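Local coordinates for cupin type-2 domain-containing protein (Ralstonia eutropha, PDB 2OPK), which is a small cupin-fold protein that may act as a mannose-6-phosphate isomerase, at the interface of chains A and B. Residues are numbered along the deposited sequence; one frame, centred on the assembly and turned at random. Chains: chain A/B, Hypothetical protein.

Contact 1: the interface of chains A and B. Residues chain A 7-10, 25, 58, 105; chain B 56, 58, 79-80, 82, 105.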
loop_
_atom_site.group_PDB
_atom_site.type_symbol
_atom_site.label_atom_id
_atom_site.label_comp_id
_atom_site.label_asym_id
_atom_site.label_seq_id
_atom_site.Cartn_x
_atom_site.Cartn_y
_atom_site.Cartn_z
ATOM N N GLY A 7 11.018 -6.057 -1.015
ATOM C CA GLY A 7 10.728 -6.339 -2.383
ATOM C C GLY A 7 10.399 -5.068 -3.116
ATOM O O GLY A 7 10.497 -3.975 -2.547
ATOM N N ASN A 8 10.018 -5.237 -4.380
ATOM C CA ASN A 8 9.644 -4.164 -5.255
ATOM C C ASN A 8 8.392 -4.606 -6.007
ATOM O O ASN A 8 8.380 -5.693 -6.596
ATOM C CB ASN A 8 10.795 -3.817 -6.196
ATOM C CG ASN A 8 10.507 -2.566 -7.042
ATOM O OD1 ASN A 8 9.556 -2.513 -7.801
ATOM N ND2 ASN A 8 11.317 -1.558 -6.886
ATOM N N LEU A 9 7.347 -3.780 -5.968
ATOM C CA LEU A 9 6.069 -4.110 -6.598
ATOM C C LEU A 9 6.153 -4.130 -8.111
ATOM O O LEU A 9 5.260 -4.650 -8.761
ATOM C CB LEU A 9 4.950 -3.137 -6.203
ATOM C CG LEU A 9 4.192 -3.170 -4.881
ATOM C CD1 LEU A 9 2.904 -2.418 -5.085
ATOM C CD2 LEU A 9 3.876 -4.529 -4.337
ATOM N N PHE A 10 7.201 -3.524 -8.671
ATOM C CA PHE A 10 7.420 -3.532 -10.113
ATOM C C PHE A 10 8.346 -4.628 -10.613
ATOM O O PHE A 10 8.568 -4.724 -11.801
ATOM C CB PHE A 10 7.898 -2.170 -10.557
ATOM C CG PHE A 10 6.959 -1.091 -10.173
ATOM C CD1 PHE A 10 5.681 -1.065 -10.713
ATOM C CD2 PHE A 10 7.339 -0.117 -9.259
ATOM C CE1 PHE A 10 4.779 -0.068 -10.339
ATOM C CE2 PHE A 10 6.475 0.872 -8.886
ATOM C CZ PHE A 10 5.186 0.907 -9.411
ATOM N N LEU A 25 2.107 -10.398 0.335
ATOM C CA LEU A 25 3.314 -9.753 0.850
ATOM C C LEU A 25 3.406 -9.937 2.381
ATOM O O LEU A 25 4.497 -10.092 2.921
ATOM C CB LEU A 25 3.288 -8.271 0.493
ATOM C CG LEU A 25 3.091 -7.938 -0.998
ATOM C CD1 LEU A 25 3.214 -6.466 -1.189
ATOM C CD2 LEU A 25 4.081 -8.687 -1.920
HETATM N N MSE A 58 -5.467 0.030 -3.638
HETATM C CA MSE A 58 -4.938 1.140 -4.389
HETATM C C MSE A 58 -4.339 0.684 -5.727
HETATM O O MSE A 58 -3.730 -0.375 -5.812
HETATM C CB MSE A 58 -3.828 1.781 -3.565
HETATM C CG MSE A 58 -3.287 3.096 -4.133
HETATM SE SE MSE A 58 -1.818 3.933 -3.005
HETATM C CE MSE A 58 -0.832 2.249 -2.820
ATOM N N LEU A 105 -2.142 -2.785 -4.875
ATOM C CA LEU A 105 -1.778 -3.185 -3.521
ATOM C C LEU A 105 -3.075 -3.259 -2.737
ATOM O O LEU A 105 -3.781 -2.281 -2.650
ATOM C CB LEU A 105 -0.862 -2.152 -2.862
ATOM C CG LEU A 105 -0.514 -2.558 -1.432
ATOM C CD1 LEU A 105 0.584 -3.617 -1.461
ATOM C CD2 LEU A 105 -0.088 -1.398 -0.695
ATOM N N TRP B 56 4.690 -2.804 7.595
ATOM C CA TRP B 56 4.929 -3.039 6.176
ATOM C C TRP B 56 4.908 -1.627 5.605
ATOM O O TRP B 56 3.951 -0.895 5.814
ATOM C CB TRP B 56 3.830 -3.932 5.564
ATOM C CG TRP B 56 4.064 -4.171 4.086
ATOM C CD1 TRP B 56 4.769 -5.189 3.527
ATOM C CD2 TRP B 56 3.649 -3.334 2.999
ATOM N NE1 TRP B 56 4.816 -5.039 2.151
ATOM C CE2 TRP B 56 4.149 -3.905 1.811
ATOM C CE3 TRP B 56 2.892 -2.162 2.909
ATOM C CZ2 TRP B 56 3.934 -3.345 0.577
ATOM C CZ3 TRP B 56 2.674 -1.615 1.664
ATOM C CH2 TRP B 56 3.185 -2.201 0.527
HETATM N N MSE B 58 6.076 1.127 2.271
HETATM C CA MSE B 58 6.495 1.283 0.900
HETATM C C MSE B 58 6.631 2.741 0.493
HETATM O O MSE B 58 5.808 3.573 0.857
HETATM C CB MSE B 58 5.456 0.635 -0.025
HETATM C CG MSE B 58 5.870 0.556 -1.509
HETATM SE SE MSE B 58 4.493 -0.331 -2.622
HETATM C CE MSE B 58 3.095 0.660 -2.109
ATOM N N PRO B 79 10.323 4.422 -5.576
ATOM C CA PRO B 79 8.884 4.117 -5.665
ATOM C C PRO B 79 8.655 2.652 -6.018
ATOM O O PRO B 79 9.300 2.125 -6.932
ATOM C CB PRO B 79 8.411 5.043 -6.790
ATOM C CG PRO B 79 9.311 6.225 -6.669
ATOM C CD PRO B 79 10.658 5.609 -6.389
ATOM N N GLY B 80 7.796 1.987 -5.255
ATOM C CA GLY B 80 7.550 0.558 -5.415
ATOM C C GLY B 80 8.303 -0.348 -4.451
ATOM O O GLY B 80 7.880 -1.463 -4.222
ATOM N N TRP B 82 9.319 -1.823 -0.994
ATOM C CA TRP B 82 8.656 -2.034 0.275
ATOM C C TRP B 82 9.524 -2.868 1.211
ATOM O O TRP B 82 10.453 -3.578 0.790
ATOM C CB TRP B 82 7.273 -2.713 0.082
ATOM C CG TRP B 82 7.288 -4.028 -0.662
ATOM C CD1 TRP B 82 7.014 -4.226 -1.996
ATOM C CD2 TRP B 82 7.534 -5.342 -0.102
ATOM N NE1 TRP B 82 7.097 -5.578 -2.297
ATOM C CE2 TRP B 82 7.415 -6.277 -1.155
ATOM C CE3 TRP B 82 7.857 -5.815 1.189
ATOM C CZ2 TRP B 82 7.625 -7.654 -0.958
ATOM C CZ3 TRP B 82 8.059 -7.191 1.381
ATOM C CH2 TRP B 82 7.939 -8.085 0.312
ATOM N N LEU B 105 3.383 4.606 2.142
ATOM C CA LEU B 105 2.189 3.902 2.611
ATOM C C LEU B 105 2.692 2.933 3.643
ATOM O O LEU B 105 3.633 2.173 3.373
ATOM C CB LEU B 105 1.517 3.142 1.470
ATOM C CG LEU B 105 0.211 2.439 1.846
ATOM C CD1 LEU B 105 -0.903 3.443 2.180
ATOM C CD2 LEU B 105 -0.203 1.567 0.696
#
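Backbone pairing holds one flank of this patch. A:Gly7, in strand 5-8, forms an antiparallel bridge with B:Trp82 of strand 81-85: B:Trp82 N gives an almost straight bond to A:Gly7 O (2.9 Å, 172° at H), and A:Gly7 N returns one to B:Trp82 O at 3.1 Å. Just beyond the strand, A:Leu9 N donates to B:Gly80 O at 3.0 Å. In all three bonds the donor stands above the carbonyl plane. Within chain A, A:Asn8 OD1, the side-chain amide oxygen, takes the N-H of A:Phe10 in its carbonyl plane and so braces the turn after the strand. Ring contacts come next. B:Trp82 has its CG in the crowded position between backbone N and carbonyl carbon (chi1 56°), which lays the indole against its strand partner: A:Gly7 sits over one face, its CA 3.5 Å from B:Trp82 CE2, while A:Leu25 CD1 lies off-centre over the opposite face. A:Leu25 CD1 also meets B:Trp56 CZ2 obliquely. The remaining contacts are aliphatic. A:Leu9 crosses the selenomethionine B:Met58 at about a right angle, CD1 lying 3.6 Å from SE. Near the two-fold, A:Leu105 and B:Leu105 meet tip to tip through their CD2 methyls, a tight 3.3 Å, and A:Leu105 CD1 reaches B:Trp56 CH2. The patch thus adds an N-terminal strand to the partner's sheet and seals the apolar centre of the apparent dimer.

Contact 2: the interface of chains A and B. Residues chain A 54, 56, 84, 107, 109-111; chain B 26, 28, 31, 33.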
loop_
_atom_site.group_PDB
_atom_site.type_symbol
_atom_site.label_atom_id
_atom_site.label_comp_id
_atom_site.label_asym_id
_atom_site.label_seq_id
_atom_site.Cartn_x
_atom_site.Cartn_y
_atom_site.Cartn_z
ATOM N N ASP A 54 -13.020 -6.132 5.610
ATOM C CA ASP A 54 -12.852 -4.864 4.904
ATOM C C ASP A 54 -11.699 -5.046 3.911
ATOM O O ASP A 54 -10.807 -5.860 4.148
ATOM C CB ASP A 54 -12.467 -3.742 5.870
ATOM C CG ASP A 54 -13.651 -3.167 6.609
ATOM O OD1 ASP A 54 -14.735 -3.812 6.643
ATOM O OD2 ASP A 54 -13.472 -2.057 7.140
ATOM N N TRP A 56 -8.913 -2.515 1.609
ATOM C CA TRP A 56 -8.394 -1.231 1.251
ATOM C C TRP A 56 -7.511 -1.551 0.055
ATOM O O TRP A 56 -6.617 -2.388 0.124
ATOM C CB TRP A 56 -7.629 -0.577 2.423
ATOM C CG TRP A 56 -7.078 0.803 2.095
ATOM C CD1 TRP A 56 -7.628 2.009 2.424
ATOM C CD2 TRP A 56 -5.846 1.110 1.400
ATOM N NE1 TRP A 56 -6.830 3.032 1.962
ATOM C CE2 TRP A 56 -5.734 2.510 1.342
ATOM C CE3 TRP A 56 -4.830 0.338 0.842
ATOM C CZ2 TRP A 56 -4.676 3.148 0.705
ATOM C CZ3 TRP A 56 -3.767 0.972 0.224
ATOM C CH2 TRP A 56 -3.701 2.366 0.155
ATOM N N HIS A 84 -11.605 2.217 0.098
ATOM C CA HIS A 84 -11.901 1.336 1.218
ATOM C C HIS A 84 -13.285 0.748 0.984
ATOM O O HIS A 84 -14.270 1.483 0.831
ATOM C CB HIS A 84 -11.847 2.096 2.532
ATOM C CG HIS A 84 -12.358 1.321 3.707
ATOM N ND1 HIS A 84 -13.296 1.836 4.579
ATOM C CD2 HIS A 84 -12.098 0.064 4.134
ATOM C CE1 HIS A 84 -13.567 0.935 5.509
ATOM N NE2 HIS A 84 -12.857 -0.149 5.263
ATOM N N VAL A 107 -5.157 -4.565 0.903
ATOM C CA VAL A 107 -5.094 -4.936 2.303
ATOM C C VAL A 107 -6.472 -5.429 2.717
ATOM O O VAL A 107 -7.468 -4.737 2.499
ATOM C CB VAL A 107 -4.675 -3.757 3.203
ATOM C CG1 VAL A 107 -4.425 -4.235 4.636
ATOM C CG2 VAL A 107 -3.429 -3.097 2.659
ATOM N N CYS A 109 -8.583 -6.839 6.060
ATOM C CA CYS A 109 -8.565 -6.848 7.510
ATOM C C CYS A 109 -9.992 -6.941 8.090
ATOM O O CYS A 109 -11.004 -6.869 7.384
ATOM C CB CYS A 109 -7.886 -5.586 8.014
ATOM S SG CYS A 109 -8.790 -4.132 7.523
ATOM N N ASP A 110 -10.055 -7.097 9.397
ATOM C CA ASP A 110 -11.338 -7.250 10.066
ATOM C C ASP A 110 -12.203 -6.024 9.938
ATOM O O ASP A 110 -11.718 -4.909 9.772
ATOM C CB ASP A 110 -11.128 -7.657 11.526
ATOM C CG ASP A 110 -10.495 -9.067 11.647
ATOM O OD1 ASP A 110 -10.414 -9.797 10.620
ATOM O OD2 ASP A 110 -10.064 -9.440 12.753
ATOM N N ALA A 111 -13.502 -6.268 9.937
ATOM C CA ALA A 111 -14.478 -5.224 9.951
ATOM C C ALA A 111 -14.570 -4.726 11.393
ATOM O O ALA A 111 -14.965 -3.585 11.631
ATOM C CB ALA A 111 -15.791 -5.761 9.478
ATOM N N LEU B 26 -6.976 4.063 7.212
ATOM C CA LEU B 26 -7.910 3.122 7.799
ATOM C C LEU B 26 -7.451 2.711 9.182
ATOM O O LEU B 26 -6.263 2.432 9.381
ATOM C CB LEU B 26 -8.044 1.899 6.887
ATOM C CG LEU B 26 -9.079 0.843 7.301
ATOM C CD1 LEU B 26 -10.476 1.437 7.179
ATOM C CD2 LEU B 26 -8.955 -0.354 6.397
ATOM N N ARG B 28 -8.690 0.022 12.285
ATOM C CA ARG B 28 -9.483 -1.118 12.776
ATOM C C ARG B 28 -8.706 -1.719 13.943
ATOM O O ARG B 28 -7.541 -1.435 14.101
ATOM C CB ARG B 28 -9.664 -2.168 11.677
ATOM C CG ARG B 28 -10.515 -1.711 10.468
ATOM C CD ARG B 28 -11.973 -1.671 10.871
ATOM N NE ARG B 28 -12.910 -1.160 9.861
ATOM C CZ ARG B 28 -13.288 0.116 9.729
ATOM N NH1 ARG B 28 -12.770 1.095 10.481
ATOM N NH2 ARG B 28 -14.190 0.435 8.808
ATOM N N LEU B 31 -5.022 -2.737 13.663
ATOM C CA LEU B 31 -4.657 -2.377 12.306
ATOM C C LEU B 31 -4.673 -0.890 12.029
ATOM O O LEU B 31 -5.659 -0.209 12.324
ATOM C CB LEU B 31 -5.585 -3.053 11.284
ATOM C CG LEU B 31 -5.141 -2.713 9.848
ATOM C CD1 LEU B 31 -4.047 -3.650 9.390
ATOM C CD2 LEU B 31 -6.261 -2.731 8.981
ATOM N N ILE B 33 -3.576 1.703 8.610
ATOM C CA ILE B 33 -3.021 2.041 7.311
ATOM C C ILE B 33 -2.895 3.545 7.307
ATOM O O ILE B 33 -3.855 4.255 7.638
ATOM C CB ILE B 33 -3.941 1.613 6.152
ATOM C CG1 ILE B 33 -4.231 0.107 6.222
ATOM C CG2 ILE B 33 -3.299 1.912 4.792
ATOM C CD1 ILE B 33 -5.255 -0.361 5.116
#
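A:Asp54 OD2, a carboxylate oxygen, is gripped by two hydrogen bonds, one from each chain. From its own chain, A:His84 NE2 donates at 2.7 Å, with the oxygen lying in the imidazole plane; from the partner, B:Arg28 NE closes a salt bridge at 2.9 Å through a clearly bent bond (138° at H). Both donors approach from above the carboxylate plane, and B:Arg28 NH2 adds a weak third bond. The carboxylate and guanidinium planes are turned 66° apart, so the pair crosses rather than meeting flat. A bend at chi2 (-74°) swings the arginine round to the acid, and its CD passes 3.4 Å from O of the poorly ordered A:Asp110. The carboxylate may favour a protonated A:His84, although the nearby guanidinium would oppose this. B:Leu26 CD1 sits over the centre of the imidazole face, 3.4 Å from A:His84 NE2, crossing the histidine at about a right angle. Alongside, B:Ile33 points its CD1 tip at A:Trp56 CB (3.6 Å) and at A:Val107, with its CG2 over the indole face. B:Leu31 CD2 is pressed against A:Cys109, 3.2 Å from SG, shorter than a relaxed contact. In the fold, strands 26-28 and 31-38 of chain B lay their side chains across strands 54-59, 81-85 and 102-109 of chain A.

Contact 3: the interface of chains A and B. Residues chain A 68, 75, 83-84, 86; chain B 2-6.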
loop_
_atom_site.group_PDB
_atom_site.type_symbol
_atom_site.label_atom_id
_atom_site.label_comp_id
_atom_site.label_asym_id
_atom_site.label_seq_id
_atom_site.Cartn_x
_atom_site.Cartn_y
_atom_site.Cartn_z
ATOM N N CYS A 68 -19.051 -0.190 -7.157
ATOM C CA CYS A 68 -19.678 -0.662 -5.917
ATOM C C CYS A 68 -21.160 -0.751 -6.185
ATOM O O CYS A 68 -21.687 0.025 -6.994
ATOM C CB CYS A 68 -19.406 0.282 -4.768
ATOM S SG CYS A 68 -17.710 0.213 -4.276
ATOM N N ARG A 75 -16.051 3.789 -10.791
ATOM C CA ARG A 75 -15.099 4.720 -10.233
ATOM C C ARG A 75 -13.749 4.492 -10.916
ATOM O O ARG A 75 -13.134 3.446 -10.767
ATOM C CB ARG A 75 -14.935 4.460 -8.739
ATOM C CG ARG A 75 -16.216 4.582 -7.915
ATOM C CD ARG A 75 -16.155 3.737 -6.671
ATOM N NE ARG A 75 -17.433 3.789 -5.972
ATOM C CZ ARG A 75 -17.712 4.509 -4.877
ATOM N NH1 ARG A 75 -16.789 5.229 -4.235
ATOM N NH2 ARG A 75 -18.949 4.472 -4.394
ATOM N N LEU A 83 -9.306 3.035 -2.328
ATOM C CA LEU A 83 -10.707 2.841 -2.051
ATOM C C LEU A 83 -10.789 1.869 -0.898
ATOM O O LEU A 83 -10.120 0.824 -0.916
ATOM C CB LEU A 83 -11.401 2.233 -3.281
ATOM C CG LEU A 83 -12.891 1.844 -3.146
ATOM C CD1 LEU A 83 -13.748 3.034 -2.892
ATOM C CD2 LEU A 83 -13.378 1.095 -4.400
ATOM N N HIS A 84 -11.605 2.217 0.098
ATOM C CA HIS A 84 -11.901 1.336 1.218
ATOM C C HIS A 84 -13.285 0.748 0.984
ATOM O O HIS A 84 -14.270 1.483 0.831
ATOM C CB HIS A 84 -11.847 2.096 2.532
ATOM C CG HIS A 84 -12.358 1.321 3.707
ATOM N ND1 HIS A 84 -13.296 1.836 4.579
ATOM C CD2 HIS A 84 -12.098 0.064 4.134
ATOM C CE1 HIS A 84 -13.567 0.935 5.509
ATOM N NE2 HIS A 84 -12.857 -0.149 5.263
ATOM N N PRO A 86 -15.920 -1.507 2.676
ATOM C CA PRO A 86 -16.287 -2.136 3.913
ATOM C C PRO A 86 -16.800 -3.565 3.732
ATOM O O PRO A 86 -17.332 -3.896 2.692
ATOM C CB PRO A 86 -17.425 -1.231 4.404
ATOM C CG PRO A 86 -17.163 0.077 3.731
ATOM C CD PRO A 86 -16.779 -0.336 2.401
HETATM N N MSE B 2 -20.080 1.546 6.607
HETATM C CA MSE B 2 -21.172 1.216 5.630
HETATM C C MSE B 2 -20.836 1.701 4.209
HETATM O O MSE B 2 -20.784 0.897 3.261
HETATM C CB MSE B 2 -22.513 1.828 6.080
ATOM N N ASP B 3 -20.620 3.012 4.066
ATOM C CA ASP B 3 -20.288 3.603 2.762
ATOM C C ASP B 3 -18.753 3.544 2.489
ATOM O O ASP B 3 -17.933 3.662 3.425
ATOM C CB ASP B 3 -20.823 5.042 2.658
ATOM N N PRO B 4 -18.367 3.335 1.213
ATOM C CA PRO B 4 -16.958 3.325 0.841
ATOM C C PRO B 4 -16.307 4.711 0.836
ATOM O O PRO B 4 -16.928 5.675 0.377
ATOM C CB PRO B 4 -16.986 2.783 -0.586
ATOM C CG PRO B 4 -18.307 3.189 -1.110
ATOM C CD PRO B 4 -19.238 3.079 0.051
ATOM N N LYS B 5 -15.077 4.801 1.356
ATOM C CA LYS B 5 -14.291 6.031 1.268
ATOM C C LYS B 5 -13.170 5.869 0.234
ATOM O O LYS B 5 -12.753 4.770 -0.102
ATOM C CB LYS B 5 -13.763 6.509 2.626
ATOM C CG LYS B 5 -12.910 5.568 3.422
ATOM N N HIS B 6 -12.718 6.985 -0.303
ATOM C CA HIS B 6 -11.696 6.964 -1.323
ATOM C C HIS B 6 -10.810 8.180 -1.182
ATOM O O HIS B 6 -11.155 9.141 -0.479
ATOM C CB HIS B 6 -12.333 6.883 -2.705
ATOM C CG HIS B 6 -13.112 8.096 -3.087
ATOM N ND1 HIS B 6 -12.598 9.084 -3.898
ATOM C CD2 HIS B 6 -14.380 8.468 -2.794
ATOM C CE1 HIS B 6 -13.512 10.018 -4.078
ATOM N NE2 HIS B 6 -14.599 9.672 -3.413
#
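The N-terminal arm of chain B, running into strand 5-8, lies along the edge of strand 81-85 of chain A and extends that sheet as an antiparallel strand. B:Lys5 bridges A:His84, and B:His6 bridges A:Leu83. The firm bond here is A:His84 N to B:Lys5 O, 2.8 Å long and nearly straight (175° at H), with the donor in the carbonyl plane; the return bond from B:Lys5 N to A:His84 O is long and weak. Side chains flank this pairing. A:His84 has CG anti to the backbone N (chi1 170°), and its CB meets B:Lys5 CG at 3.7 Å; the lysine, modelled only in part, starts from the crowded position between backbone N and carbonyl carbon. B:Pro4 touches several groups at once. Its CB lies 3.3 Å from A:His84 O and also nears A:Leu83 CD1, the two side chains running side by side in the same direction. A:Pro86 CD packs against B:Pro4 CA at 4.0 Å, so the prolines meet where the arm leaves the strand pairing. The preceding B:Met2 and B:Asp3 are poorly ordered, so the backbone appears to be held from B:Pro4 onward. On the other flank the extended chain of A:Arg75 crosses B:Pro4 at about a right angle and brings its guanidinium to the ring, with A:Arg75 NH2 3.6 Å from B:Pro4 CG.

The C-alpha centres of contacts 2 and 3 lie about 11 Å apart, and A:His84 joins them: its side chain serves contact 2 while its backbone pairs in contact 3. The C-alpha centre of contact 1 is about 17 Å from that of contact 2 and about 22 Å from that of contact 3. Strand 5-8 meets the partner's strand 81-85 in both contacts 1 and 3, seen once from each chain, so the two-fold makes them successive stretches of one exchanged-arm pairing. Strands 54-59 and 102-109 of chain A serve contacts 1 and 2. This reciprocal, continuous arrangement suggests a true dimer, though the structure alone does not prove it.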